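Local coordinates for protein malate synthase (Haloferax volcanii, PDB 3OYZ) that catalyses the Claisen condensation of acetyl-CoA with glyoxylate and the hydrolysis of malyl-CoA to malate and CoA in the glyoxylate cycle, using magnesium, at residues 151-156 with 181-186; 81-86 with 117-122; 9-14 with 226-231. All coordinates share one frame; numbering follows the deposited sequence.

Contact 1. Residues 151-156 with 181-186; sequences LAMSVI and ERLFLL. With K (potassium ion), chain E.
S154 OG accepts a hydrogen bond from L185 N at 3.0 Å, a side-chain-to-backbone link between the neighbouring parallel strands 152-156 and 183-186 of the TIM barrel, whose axes approach to 4.4 Å. The pairing slips by one residue along the way: M153 lies opposite L183 but V155 opposite L186, a beta bulge that takes in F184 and L185. Around it M153 N bonds to R182 O, F184 N to M153 O and V155 N to L185 O. The S154 hydroxyl is swung beside its own backbone N (chi1 -71°) and is also 3.4 Å from L185 CB. L185 CG lies over one face of the F184 ring, offset toward the rim, while F184 CB meets A152 CB at 3.8 Å. M153, V155, L183 and L186 occupy one face of the sheet. There V155 and L186 run side by side in the same direction, CG2 to CD2 at 3.7 Å, whereas V155 slants across L183, its CG1 4.0 Å from CD2. Helix 127-143 covers this face, F137 packing on M153 and W130 on V155. Just before the strands, both carboxylate oxygens of E181 bind a potassium ion, OE1 the more closely; backbone oxygens of M173, K175 and N178 also coordinate it. The R182 side chain lies against the other segment, CD 3.7 Å from M153 CB, and forms salt bridges to D134 and E141. Its NH1 also donates to L151 O at 2.8 Å, in both the guanidinium and the carbonyl plane, through a bond bent to 140° at the hydrogen.

Contact 2. Residues 81-86 with 117-122; sequences IHPRMV and HGFVIP. With ACO (acetyl coenzyme *a), chain B; PYR (pyruvic acid), chain C.
R84 and V120 form the single backbone bridge of this buried seam, where the loop that follows strand 80-81 runs beside strand 118-121, the two ends of the eight-stranded parallel sheet. V120 N bonds to P83 O and M85 N to V120 O, so the two bonds lie on either side of R84. Farther back H117 N reaches I81 O at 2.9 Å. Side chains fill in around this bridge. V120 points toward the loop; its CG1 meets R84 CD at 3.9 Å and its CG2 lies 3.5 Å from H82 O. F119 takes P83 CG at CE1 and M85 CG at CD1, the latter at 3.6 Å. M85 SD, 4.8 Å from the ring centroid and oblique to it, adds a Met-aromatic contact. The H82 ring rests CE1 and NE2 against H117 CB, with the two imidazole planes 41° apart. A water joins H82 ND1 to F119 O, and E80 holds NE2. P122 slants across the R84 chain, P122 CB to R84 CD at 4.1 Å. With CG anti to the backbone N (chi1 176°), R84 CG lies near V120 O and P122 CD. At the tip NH1 donates to pyruvate O3 at 2.8 Å and NH2 to the acetyl oxygen O of acetyl-CoA at 2.9 Å, both acceptors in the guanidinium plane and both bonds nearly straight. D49 and E51 form salt bridges with NH2, second-shell carboxylates that would help fix the plane's rotation. The seam closes the TIM barrel and places R84 in the active site, where it contacts both acetyl-CoA and the pyruvate in the glyoxylate site.

Contact 3. Residues 9-14 with 226-231; sequences EFVRTF and VAVDGP. With PYR (pyruvic acid), chain C.
F14 and V228 make the closest side-chain-to-side-chain contact here, F14 CB to V228 CG1 at 3.8 Å, with both side chains directed toward the opposing segment. F14 CG, anti to the backbone N (chi1 177°), starts a ring that V228 CG1 meets obliquely. The V11 pairs are looser: V11 CG1 is 4.5 Å from V228 CG2, and V11 CB is 4.4 Å from V226 CG1. V226 CG2 also touches backbone, 3.8 Å from E9 O. The contact is apolar and belongs to the barrel interior. Strand 255-258 lies between strands 13-18 and 226-229 in the sheet, and the side chains of V11, F14, V226 and V228 meet across it. Backbone bonds of R12 and F14 to I256 hold the first segment, those of V226 to F184 and L186 the second. Around the F14 ring, W257 stands edge-to-face, and L185, V45 and V47 pack as well. At the outer end a second subunit takes part: its R198 donates to E9 O and makes a cation-pi contact with F10. Beyond V228 comes D229, whose OD1 accepts from G230 N at 2.8 Å from above the carboxylate plane, while R244 and N248 hold OD2. This leads to P231, whose ring touches pyruvate, CD to the ligand's CB at 3.3 Å and CG at 3.5 Å. An alanine at P231 would probably open a gap beside the pyruvate methyl, since CG and CD would be gone, and let the chain after G230 turn more freely. Apolar contacts of this kind imply shape matching rather than directional bonding, both in the barrel core and where the proline ring borders the methyl group of the substrate analogue.

Overall arrangement
All three contacts reach the same parallel barrel sheet. Contacts 1 and 2, centres about 9 Å apart, join where strands 152-157 and 118-121 are neighbours, with I156 N 2.9 Å from I121 O. Contact 1 meets contact 3, about 12 Å away between centres, through strand 226-229, and inside the barrel L185 CD1 touches F14 CD1 at 3.7 Å. The centres of contacts 2 and 3 are about 14 Å apart, and the two meet in the same core, V120 CG2 to F14 CE1 at 4.0 Å. Both of these also reach pyruvate, the one through R84 and the other through P231. The R84 side chain comes within about 4 Å of the bound magnesium ion; the V155 side chain of contact 1 stays about 11 Å from the bound pyruvate.

Contact 1. Residues 151-156 with 181-186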
# COMPACT_ATOMS: atom_id res chain seq x y z
N LEU A 151 9.82 -7.04 -30.80
CA LEU A 151 10.18 -7.78 -29.59
C LEU A 151 9.57 -7.11 -28.32
O LEU A 151 9.93 -5.94 -28.02
CB LEU A 151 11.69 -7.73 -29.43
CG LEU A 151 12.35 -8.58 -30.54
CD1 LEU A 151 13.79 -8.34 -30.28
CD2 LEU A 151 12.04 -10.07 -30.28
N ALA A 152 8.68 -7.83 -27.64
CA ALA A 152 8.06 -7.41 -26.38
C ALA A 152 9.15 -7.27 -25.32
O ALA A 152 10.12 -8.01 -25.34
CB ALA A 152 6.93 -8.43 -25.96
N MET A 153 9.07 -6.25 -24.46
CA MET A 153 9.95 -6.22 -23.29
C MET A 153 9.12 -6.48 -22.05
O MET A 153 8.09 -5.83 -21.84
CB MET A 153 10.58 -4.81 -23.17
CG MET A 153 11.57 -4.60 -21.95
SD MET A 153 12.16 -2.84 -22.18
CE MET A 153 12.38 -2.33 -20.48
N SER A 154 9.62 -7.28 -21.13
CA SER A 154 8.93 -7.52 -19.88
C SER A 154 9.97 -7.16 -18.85
O SER A 154 11.18 -7.38 -19.11
CB SER A 154 8.45 -8.99 -19.71
OG SER A 154 7.38 -9.15 -20.65
N VAL A 155 9.57 -6.65 -17.68
CA VAL A 155 10.62 -6.32 -16.74
C VAL A 155 10.32 -7.02 -15.44
O VAL A 155 9.16 -7.21 -15.05
CB VAL A 155 10.78 -4.79 -16.45
CG1 VAL A 155 11.04 -4.07 -17.76
CG2 VAL A 155 9.42 -4.24 -15.91
N ILE A 156 11.36 -7.33 -14.67
CA ILE A 156 11.16 -7.83 -13.34
C ILE A 156 11.24 -6.63 -12.33
O ILE A 156 12.22 -5.90 -12.39
CB ILE A 156 12.33 -8.75 -12.92
CG1 ILE A 156 12.47 -9.98 -13.85
CG2 ILE A 156 11.97 -9.34 -11.52
CD1 ILE A 156 11.22 -10.69 -14.20
N GLU A 181 6.29 1.42 -25.72
CA GLU A 181 5.02 0.71 -25.99
C GLU A 181 5.26 -0.79 -26.17
O GLU A 181 4.32 -1.56 -26.03
CB GLU A 181 4.46 1.13 -27.37
CG GLU A 181 3.99 2.51 -27.36
CD GLU A 181 5.03 3.53 -27.85
OE1 GLU A 181 6.29 3.35 -27.82
OE2 GLU A 181 4.48 4.59 -28.25
N ARG A 182 6.50 -1.25 -26.36
CA ARG A 182 6.79 -2.73 -26.39
C ARG A 182 6.64 -3.47 -25.05
O ARG A 182 6.69 -4.72 -24.98
CB ARG A 182 8.24 -2.92 -26.92
CG ARG A 182 9.37 -2.50 -25.89
CD ARG A 182 10.86 -2.65 -26.22
NE ARG A 182 11.30 -1.88 -27.38
CZ ARG A 182 11.40 -2.31 -28.64
NH1 ARG A 182 10.97 -3.52 -28.96
NH2 ARG A 182 11.88 -1.53 -29.59
N LEU A 183 6.46 -2.71 -23.95
CA LEU A 183 6.28 -3.31 -22.65
C LEU A 183 5.09 -4.26 -22.61
O LEU A 183 4.02 -3.92 -23.10
CB LEU A 183 6.03 -2.29 -21.51
CG LEU A 183 7.36 -1.59 -21.14
CD1 LEU A 183 7.07 -0.30 -20.25
CD2 LEU A 183 8.17 -2.58 -20.19
N PHE A 184 5.34 -5.41 -21.98
CA PHE A 184 4.36 -6.53 -21.96
C PHE A 184 4.11 -6.90 -20.50
O PHE A 184 3.07 -6.53 -19.99
CB PHE A 184 4.88 -7.72 -22.80
CG PHE A 184 3.95 -8.93 -22.77
CD1 PHE A 184 2.58 -8.76 -22.65
CD2 PHE A 184 4.48 -10.23 -22.83
CE1 PHE A 184 1.68 -9.86 -22.53
CE2 PHE A 184 3.60 -11.35 -22.73
CZ PHE A 184 2.23 -11.16 -22.59
N LEU A 185 5.00 -7.60 -19.83
CA LEU A 185 4.65 -8.02 -18.48
C LEU A 185 5.46 -7.18 -17.47
O LEU A 185 6.66 -6.84 -17.69
CB LEU A 185 5.05 -9.49 -18.19
CG LEU A 185 4.52 -10.48 -19.25
CD1 LEU A 185 5.13 -11.85 -18.98
CD2 LEU A 185 3.03 -10.60 -18.97
N LEU A 186 4.80 -6.94 -16.35
CA LEU A 186 5.48 -6.36 -15.19
C LEU A 186 5.44 -7.48 -14.18
O LEU A 186 4.35 -7.87 -13.72
CB LEU A 186 4.68 -5.17 -14.63
CG LEU A 186 4.40 -4.09 -15.69
CD1 LEU A 186 3.52 -2.95 -14.98
CD2 LEU A 186 5.77 -3.63 -16.32
K K E . 7.09 5.81 -26.97
O HOH W 1 6.06 6.51 -29.38

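Contact 2. Residues 81-86 with 117-122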
# COMPACT_ATOMS: atom_id res chain seq x y z
N ILE A 81 7.44 -17.57 -26.10
CA ILE A 81 8.78 -17.68 -25.60
C ILE A 81 9.46 -16.26 -25.42
O ILE A 81 9.59 -15.47 -26.35
CB ILE A 81 9.66 -18.57 -26.52
CG1 ILE A 81 8.95 -19.93 -26.88
CG2 ILE A 81 11.07 -18.79 -25.93
CD1 ILE A 81 9.92 -20.90 -27.70
N HIS A 82 9.94 -16.01 -24.22
CA HIS A 82 10.53 -14.69 -23.87
C HIS A 82 11.70 -15.02 -22.99
O HIS A 82 11.54 -15.07 -21.78
CB HIS A 82 9.47 -13.94 -23.01
CG HIS A 82 8.24 -13.52 -23.74
ND1 HIS A 82 8.05 -12.24 -24.22
CD2 HIS A 82 7.07 -14.17 -23.96
CE1 HIS A 82 6.86 -12.14 -24.78
NE2 HIS A 82 6.22 -13.29 -24.59
N PRO A 83 12.95 -15.19 -23.51
CA PRO A 83 14.05 -15.52 -22.64
C PRO A 83 14.52 -14.38 -21.69
O PRO A 83 14.42 -13.20 -22.07
CB PRO A 83 15.21 -15.75 -23.65
CG PRO A 83 14.60 -16.13 -24.90
CD PRO A 83 13.32 -15.26 -24.94
N ARG A 84 15.02 -14.70 -20.51
CA ARG A 84 15.53 -13.67 -19.59
C ARG A 84 17.02 -13.49 -19.83
O ARG A 84 17.79 -14.46 -19.68
CB ARG A 84 15.22 -14.00 -18.11
CG ARG A 84 15.84 -12.95 -17.09
CD ARG A 84 15.10 -12.91 -15.79
NE ARG A 84 15.48 -14.03 -14.92
CZ ARG A 84 15.30 -14.08 -13.61
NH1 ARG A 84 14.77 -13.08 -12.87
NH2 ARG A 84 15.74 -15.15 -12.99
N MET A 85 17.43 -12.25 -20.11
CA MET A 85 18.81 -11.85 -20.29
C MET A 85 19.37 -11.28 -18.97
O MET A 85 18.62 -10.87 -18.06
CB MET A 85 18.87 -10.78 -21.40
CG MET A 85 18.15 -11.29 -22.63
SD MET A 85 19.25 -12.39 -23.64
CE MET A 85 18.83 -13.95 -22.90
N VAL A 86 20.68 -11.11 -18.91
CA VAL A 86 21.19 -10.44 -17.70
C VAL A 86 21.01 -8.92 -17.84
O VAL A 86 20.91 -8.43 -18.96
CB VAL A 86 22.67 -10.76 -17.37
CG1 VAL A 86 22.81 -12.25 -17.03
CG2 VAL A 86 23.59 -10.40 -18.54
N HIS A 117 8.99 -14.13 -28.83
CA HIS A 117 8.09 -13.00 -28.83
C HIS A 117 8.71 -11.77 -28.11
O HIS A 117 8.13 -10.69 -28.24
CB HIS A 117 6.81 -13.35 -28.08
CG HIS A 117 5.71 -13.88 -28.94
ND1 HIS A 117 5.74 -15.15 -29.50
CD2 HIS A 117 4.51 -13.36 -29.27
CE1 HIS A 117 4.63 -15.36 -30.18
NE2 HIS A 117 3.86 -14.29 -30.05
N GLY A 118 9.73 -11.97 -27.28
CA GLY A 118 10.37 -10.81 -26.58
C GLY A 118 11.35 -11.30 -25.55
O GLY A 118 11.79 -12.47 -25.58
N PHE A 119 11.82 -10.40 -24.68
CA PHE A 119 12.85 -10.76 -23.73
C PHE A 119 12.41 -10.16 -22.38
O PHE A 119 11.62 -9.20 -22.34
CB PHE A 119 14.22 -10.21 -24.13
CG PHE A 119 14.88 -10.93 -25.32
CD1 PHE A 119 15.63 -12.05 -25.09
CD2 PHE A 119 14.68 -10.49 -26.63
CE1 PHE A 119 16.17 -12.77 -26.17
CE2 PHE A 119 15.27 -11.13 -27.70
CZ PHE A 119 15.98 -12.33 -27.44
N VAL A 120 12.95 -10.73 -21.31
CA VAL A 120 12.60 -10.37 -19.95
C VAL A 120 13.91 -9.79 -19.39
O VAL A 120 15.00 -10.38 -19.56
CB VAL A 120 12.16 -11.59 -19.12
CG1 VAL A 120 12.07 -11.20 -17.63
CG2 VAL A 120 10.89 -12.29 -19.68
N ILE A 121 13.78 -8.59 -18.81
CA ILE A 121 14.87 -7.81 -18.23
C ILE A 121 14.73 -7.68 -16.72
O ILE A 121 13.78 -7.06 -16.16
CB ILE A 121 14.95 -6.38 -18.93
CG1 ILE A 121 14.86 -6.51 -20.46
CG2 ILE A 121 16.15 -5.49 -18.50
CD1 ILE A 121 16.00 -7.35 -21.15
N PRO A 122 15.75 -8.21 -16.04
CA PRO A 122 15.73 -8.21 -14.62
C PRO A 122 16.40 -6.94 -14.08
O PRO A 122 17.10 -6.23 -14.78
CB PRO A 122 16.61 -9.42 -14.29
CG PRO A 122 17.74 -9.25 -15.32
CD PRO A 122 16.89 -9.00 -16.57
N1A ACO B . 12.63 -26.35 -16.40
C2A ACO B . 12.70 -27.50 -17.10
N3A ACO B . 12.62 -28.69 -16.47
C4A ACO B . 12.48 -28.81 -15.13
C5A ACO B . 12.39 -27.56 -14.34
C6A ACO B . 12.51 -26.28 -15.06
N6A ACO B . 12.47 -25.16 -14.29
N7A ACO B . 12.26 -27.90 -13.05
C8A ACO B . 12.28 -29.25 -13.00
N9A ACO B . 12.36 -29.79 -14.22
C1B ACO B . 12.37 -31.27 -14.48
C2B ACO B . 13.20 -31.93 -13.38
O2B ACO B . 14.57 -31.89 -13.76
C3B ACO B . 12.60 -33.32 -13.30
O3B ACO B . 13.18 -33.97 -14.43
P3B ACO B . 13.39 -35.60 -14.62
O7A ACO B . 12.23 -35.86 -15.58
O8A ACO B . 13.26 -36.07 -13.19
O9A ACO B . 14.78 -35.81 -15.18
C4B ACO B . 11.13 -33.05 -13.56
O4B ACO B . 11.07 -31.88 -14.38
C5B ACO B . 10.38 -32.75 -12.27
O5B ACO B . 11.25 -31.97 -11.45
P1A ACO B . 10.96 -31.68 -9.90
O1A ACO B . 11.05 -32.88 -9.01
O2A ACO B . 9.60 -31.03 -9.90
O3A ACO B . 12.01 -30.62 -9.33
P2A ACO B . 13.53 -31.01 -9.00
O4A ACO B . 13.83 -31.81 -10.23
O5A ACO B . 13.61 -31.34 -7.53
O6A ACO B . 14.38 -29.63 -9.08
CBP ACO B . 14.76 -27.20 -9.01
CCP ACO B . 14.05 -28.41 -8.39
CDP ACO B . 16.28 -27.37 -8.96
CEP ACO B . 14.41 -25.99 -8.14
CAP ACO B . 14.38 -26.98 -10.48
OAP ACO B . 12.97 -27.09 -10.50
C9P ACO B . 14.77 -25.62 -11.03
O9P ACO B . 15.96 -25.36 -11.25
N8P ACO B . 13.77 -24.75 -11.22
C7P ACO B . 14.06 -23.43 -11.76
C6P ACO B . 14.75 -22.49 -10.76
C5P ACO B . 14.72 -21.12 -11.41
O5P ACO B . 14.19 -20.98 -12.51
N4P ACO B . 15.23 -20.13 -10.68
C3P ACO B . 15.26 -18.74 -11.09
C2P ACO B . 13.86 -18.12 -11.13
S1P ACO B . 13.74 -17.53 -9.47
C ACO B . 14.57 -16.08 -9.32
O ACO B . 15.39 -15.69 -10.13
CH3 ACO B . 14.30 -15.27 -8.08
C PYR C . 13.62 -12.68 -7.90
O PYR C . 14.61 -11.91 -7.66
OXT PYR C . 12.66 -12.86 -7.06
CA PYR C . 13.53 -13.21 -9.19
O3 PYR C . 14.44 -12.92 -10.08
CB PYR C . 12.37 -14.04 -9.57
O HOH W 2 7.11 -17.48 -28.88
O HOH W 3 8.79 -9.79 -22.90

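Contact 3. Residues 9-14 with 226-231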
# COMPACT_ATOMS: atom_id res chain seq x y z
N GLU A 9 -3.79 -11.27 -23.76
CA GLU A 9 -4.46 -10.44 -22.80
C GLU A 9 -4.30 -10.88 -21.34
O GLU A 9 -4.25 -10.04 -20.44
CB GLU A 9 -5.92 -10.40 -23.25
CG GLU A 9 -6.69 -9.32 -22.58
CD GLU A 9 -8.09 -9.30 -23.17
OE1 GLU A 9 -8.18 -9.62 -24.38
OE2 GLU A 9 -9.06 -8.98 -22.46
N PHE A 10 -4.19 -12.18 -21.10
CA PHE A 10 -4.00 -12.76 -19.76
C PHE A 10 -2.84 -13.75 -19.83
O PHE A 10 -2.74 -14.46 -20.86
CB PHE A 10 -5.22 -13.56 -19.32
CG PHE A 10 -6.45 -12.72 -19.08
CD1 PHE A 10 -6.79 -12.32 -17.80
CD2 PHE A 10 -7.30 -12.40 -20.12
CE1 PHE A 10 -7.96 -11.59 -17.55
CE2 PHE A 10 -8.44 -11.60 -19.90
CZ PHE A 10 -8.77 -11.20 -18.61
N VAL A 11 -2.05 -13.85 -18.76
CA VAL A 11 -0.90 -14.74 -18.64
C VAL A 11 -1.05 -15.41 -17.28
O VAL A 11 -1.03 -14.74 -16.24
CB VAL A 11 0.49 -14.09 -18.79
CG1 VAL A 11 1.61 -15.01 -18.36
CG2 VAL A 11 0.76 -13.64 -20.21
N ARG A 12 -1.28 -16.74 -17.25
CA ARG A 12 -1.42 -17.47 -16.00
C ARG A 12 -0.10 -17.90 -15.45
O ARG A 12 0.05 -17.98 -14.23
CB ARG A 12 -2.25 -18.78 -16.24
CG ARG A 12 -3.71 -18.49 -16.63
CD ARG A 12 -4.40 -19.81 -17.09
NE ARG A 12 -3.80 -20.18 -18.37
CZ ARG A 12 -4.09 -21.32 -19.00
NH1 ARG A 12 -4.94 -22.19 -18.44
NH2 ARG A 12 -3.60 -21.54 -20.21
N THR A 13 0.87 -18.24 -16.32
CA THR A 13 2.02 -19.00 -15.83
C THR A 13 3.18 -18.41 -16.60
O THR A 13 3.03 -18.16 -17.79
CB THR A 13 1.88 -20.53 -16.27
OG1 THR A 13 1.12 -20.55 -17.47
CG2 THR A 13 0.96 -21.24 -15.32
N PHE A 14 4.29 -18.20 -15.90
CA PHE A 14 5.51 -17.59 -16.39
C PHE A 14 6.51 -18.58 -15.87
O PHE A 14 6.84 -18.57 -14.67
CB PHE A 14 5.63 -16.18 -15.69
CG PHE A 14 6.88 -15.40 -16.01
CD1 PHE A 14 6.90 -14.46 -17.03
CD2 PHE A 14 7.96 -15.48 -15.17
CE1 PHE A 14 8.05 -13.72 -17.31
CE2 PHE A 14 9.08 -14.72 -15.39
CZ PHE A 14 9.15 -13.82 -16.45
N VAL A 226 0.58 -6.45 -18.27
CA VAL A 226 -0.06 -7.54 -17.53
C VAL A 226 0.80 -7.83 -16.31
O VAL A 226 2.00 -7.99 -16.53
CB VAL A 226 -0.07 -8.78 -18.43
CG1 VAL A 226 -0.65 -10.02 -17.65
CG2 VAL A 226 -0.93 -8.42 -19.60
N ALA A 227 0.20 -7.97 -15.12
CA ALA A 227 0.93 -8.11 -13.85
C ALA A 227 1.06 -9.61 -13.56
O ALA A 227 0.07 -10.32 -13.73
CB ALA A 227 0.14 -7.47 -12.68
N VAL A 228 2.23 -10.08 -13.14
CA VAL A 228 2.54 -11.48 -12.79
C VAL A 228 3.28 -11.43 -11.46
O VAL A 228 4.20 -10.66 -11.26
CB VAL A 228 3.52 -12.12 -13.87
CG1 VAL A 228 3.96 -13.56 -13.55
CG2 VAL A 228 2.91 -12.01 -15.30
N ASP A 229 2.95 -12.32 -10.53
CA ASP A 229 3.68 -12.51 -9.29
C ASP A 229 5.00 -13.29 -9.45
O ASP A 229 5.20 -14.03 -10.45
CB ASP A 229 2.78 -13.09 -8.20
CG ASP A 229 3.33 -12.84 -6.79
OD1 ASP A 229 4.14 -11.89 -6.58
OD2 ASP A 229 2.98 -13.58 -5.86
N GLY A 230 5.84 -13.17 -8.42
CA GLY A 230 7.19 -13.67 -8.44
C GLY A 230 7.17 -15.10 -7.92
O GLY A 230 6.10 -15.67 -7.72
N PRO A 231 8.37 -15.65 -7.68
CA PRO A 231 8.44 -17.10 -7.45
C PRO A 231 7.99 -17.53 -6.06
O PRO A 231 8.14 -16.83 -5.05
CB PRO A 231 9.90 -17.42 -7.73
CG PRO A 231 10.59 -16.13 -7.43
CD PRO A 231 9.68 -15.09 -8.03
C PYR C . 13.62 -12.68 -7.90
O PYR C . 14.61 -11.91 -7.66
OXT PYR C . 12.66 -12.86 -7.06
CA PYR C . 13.53 -13.21 -9.19
O3 PYR C . 14.44 -12.92 -10.08
CB PYR C . 12.37 -14.04 -9.57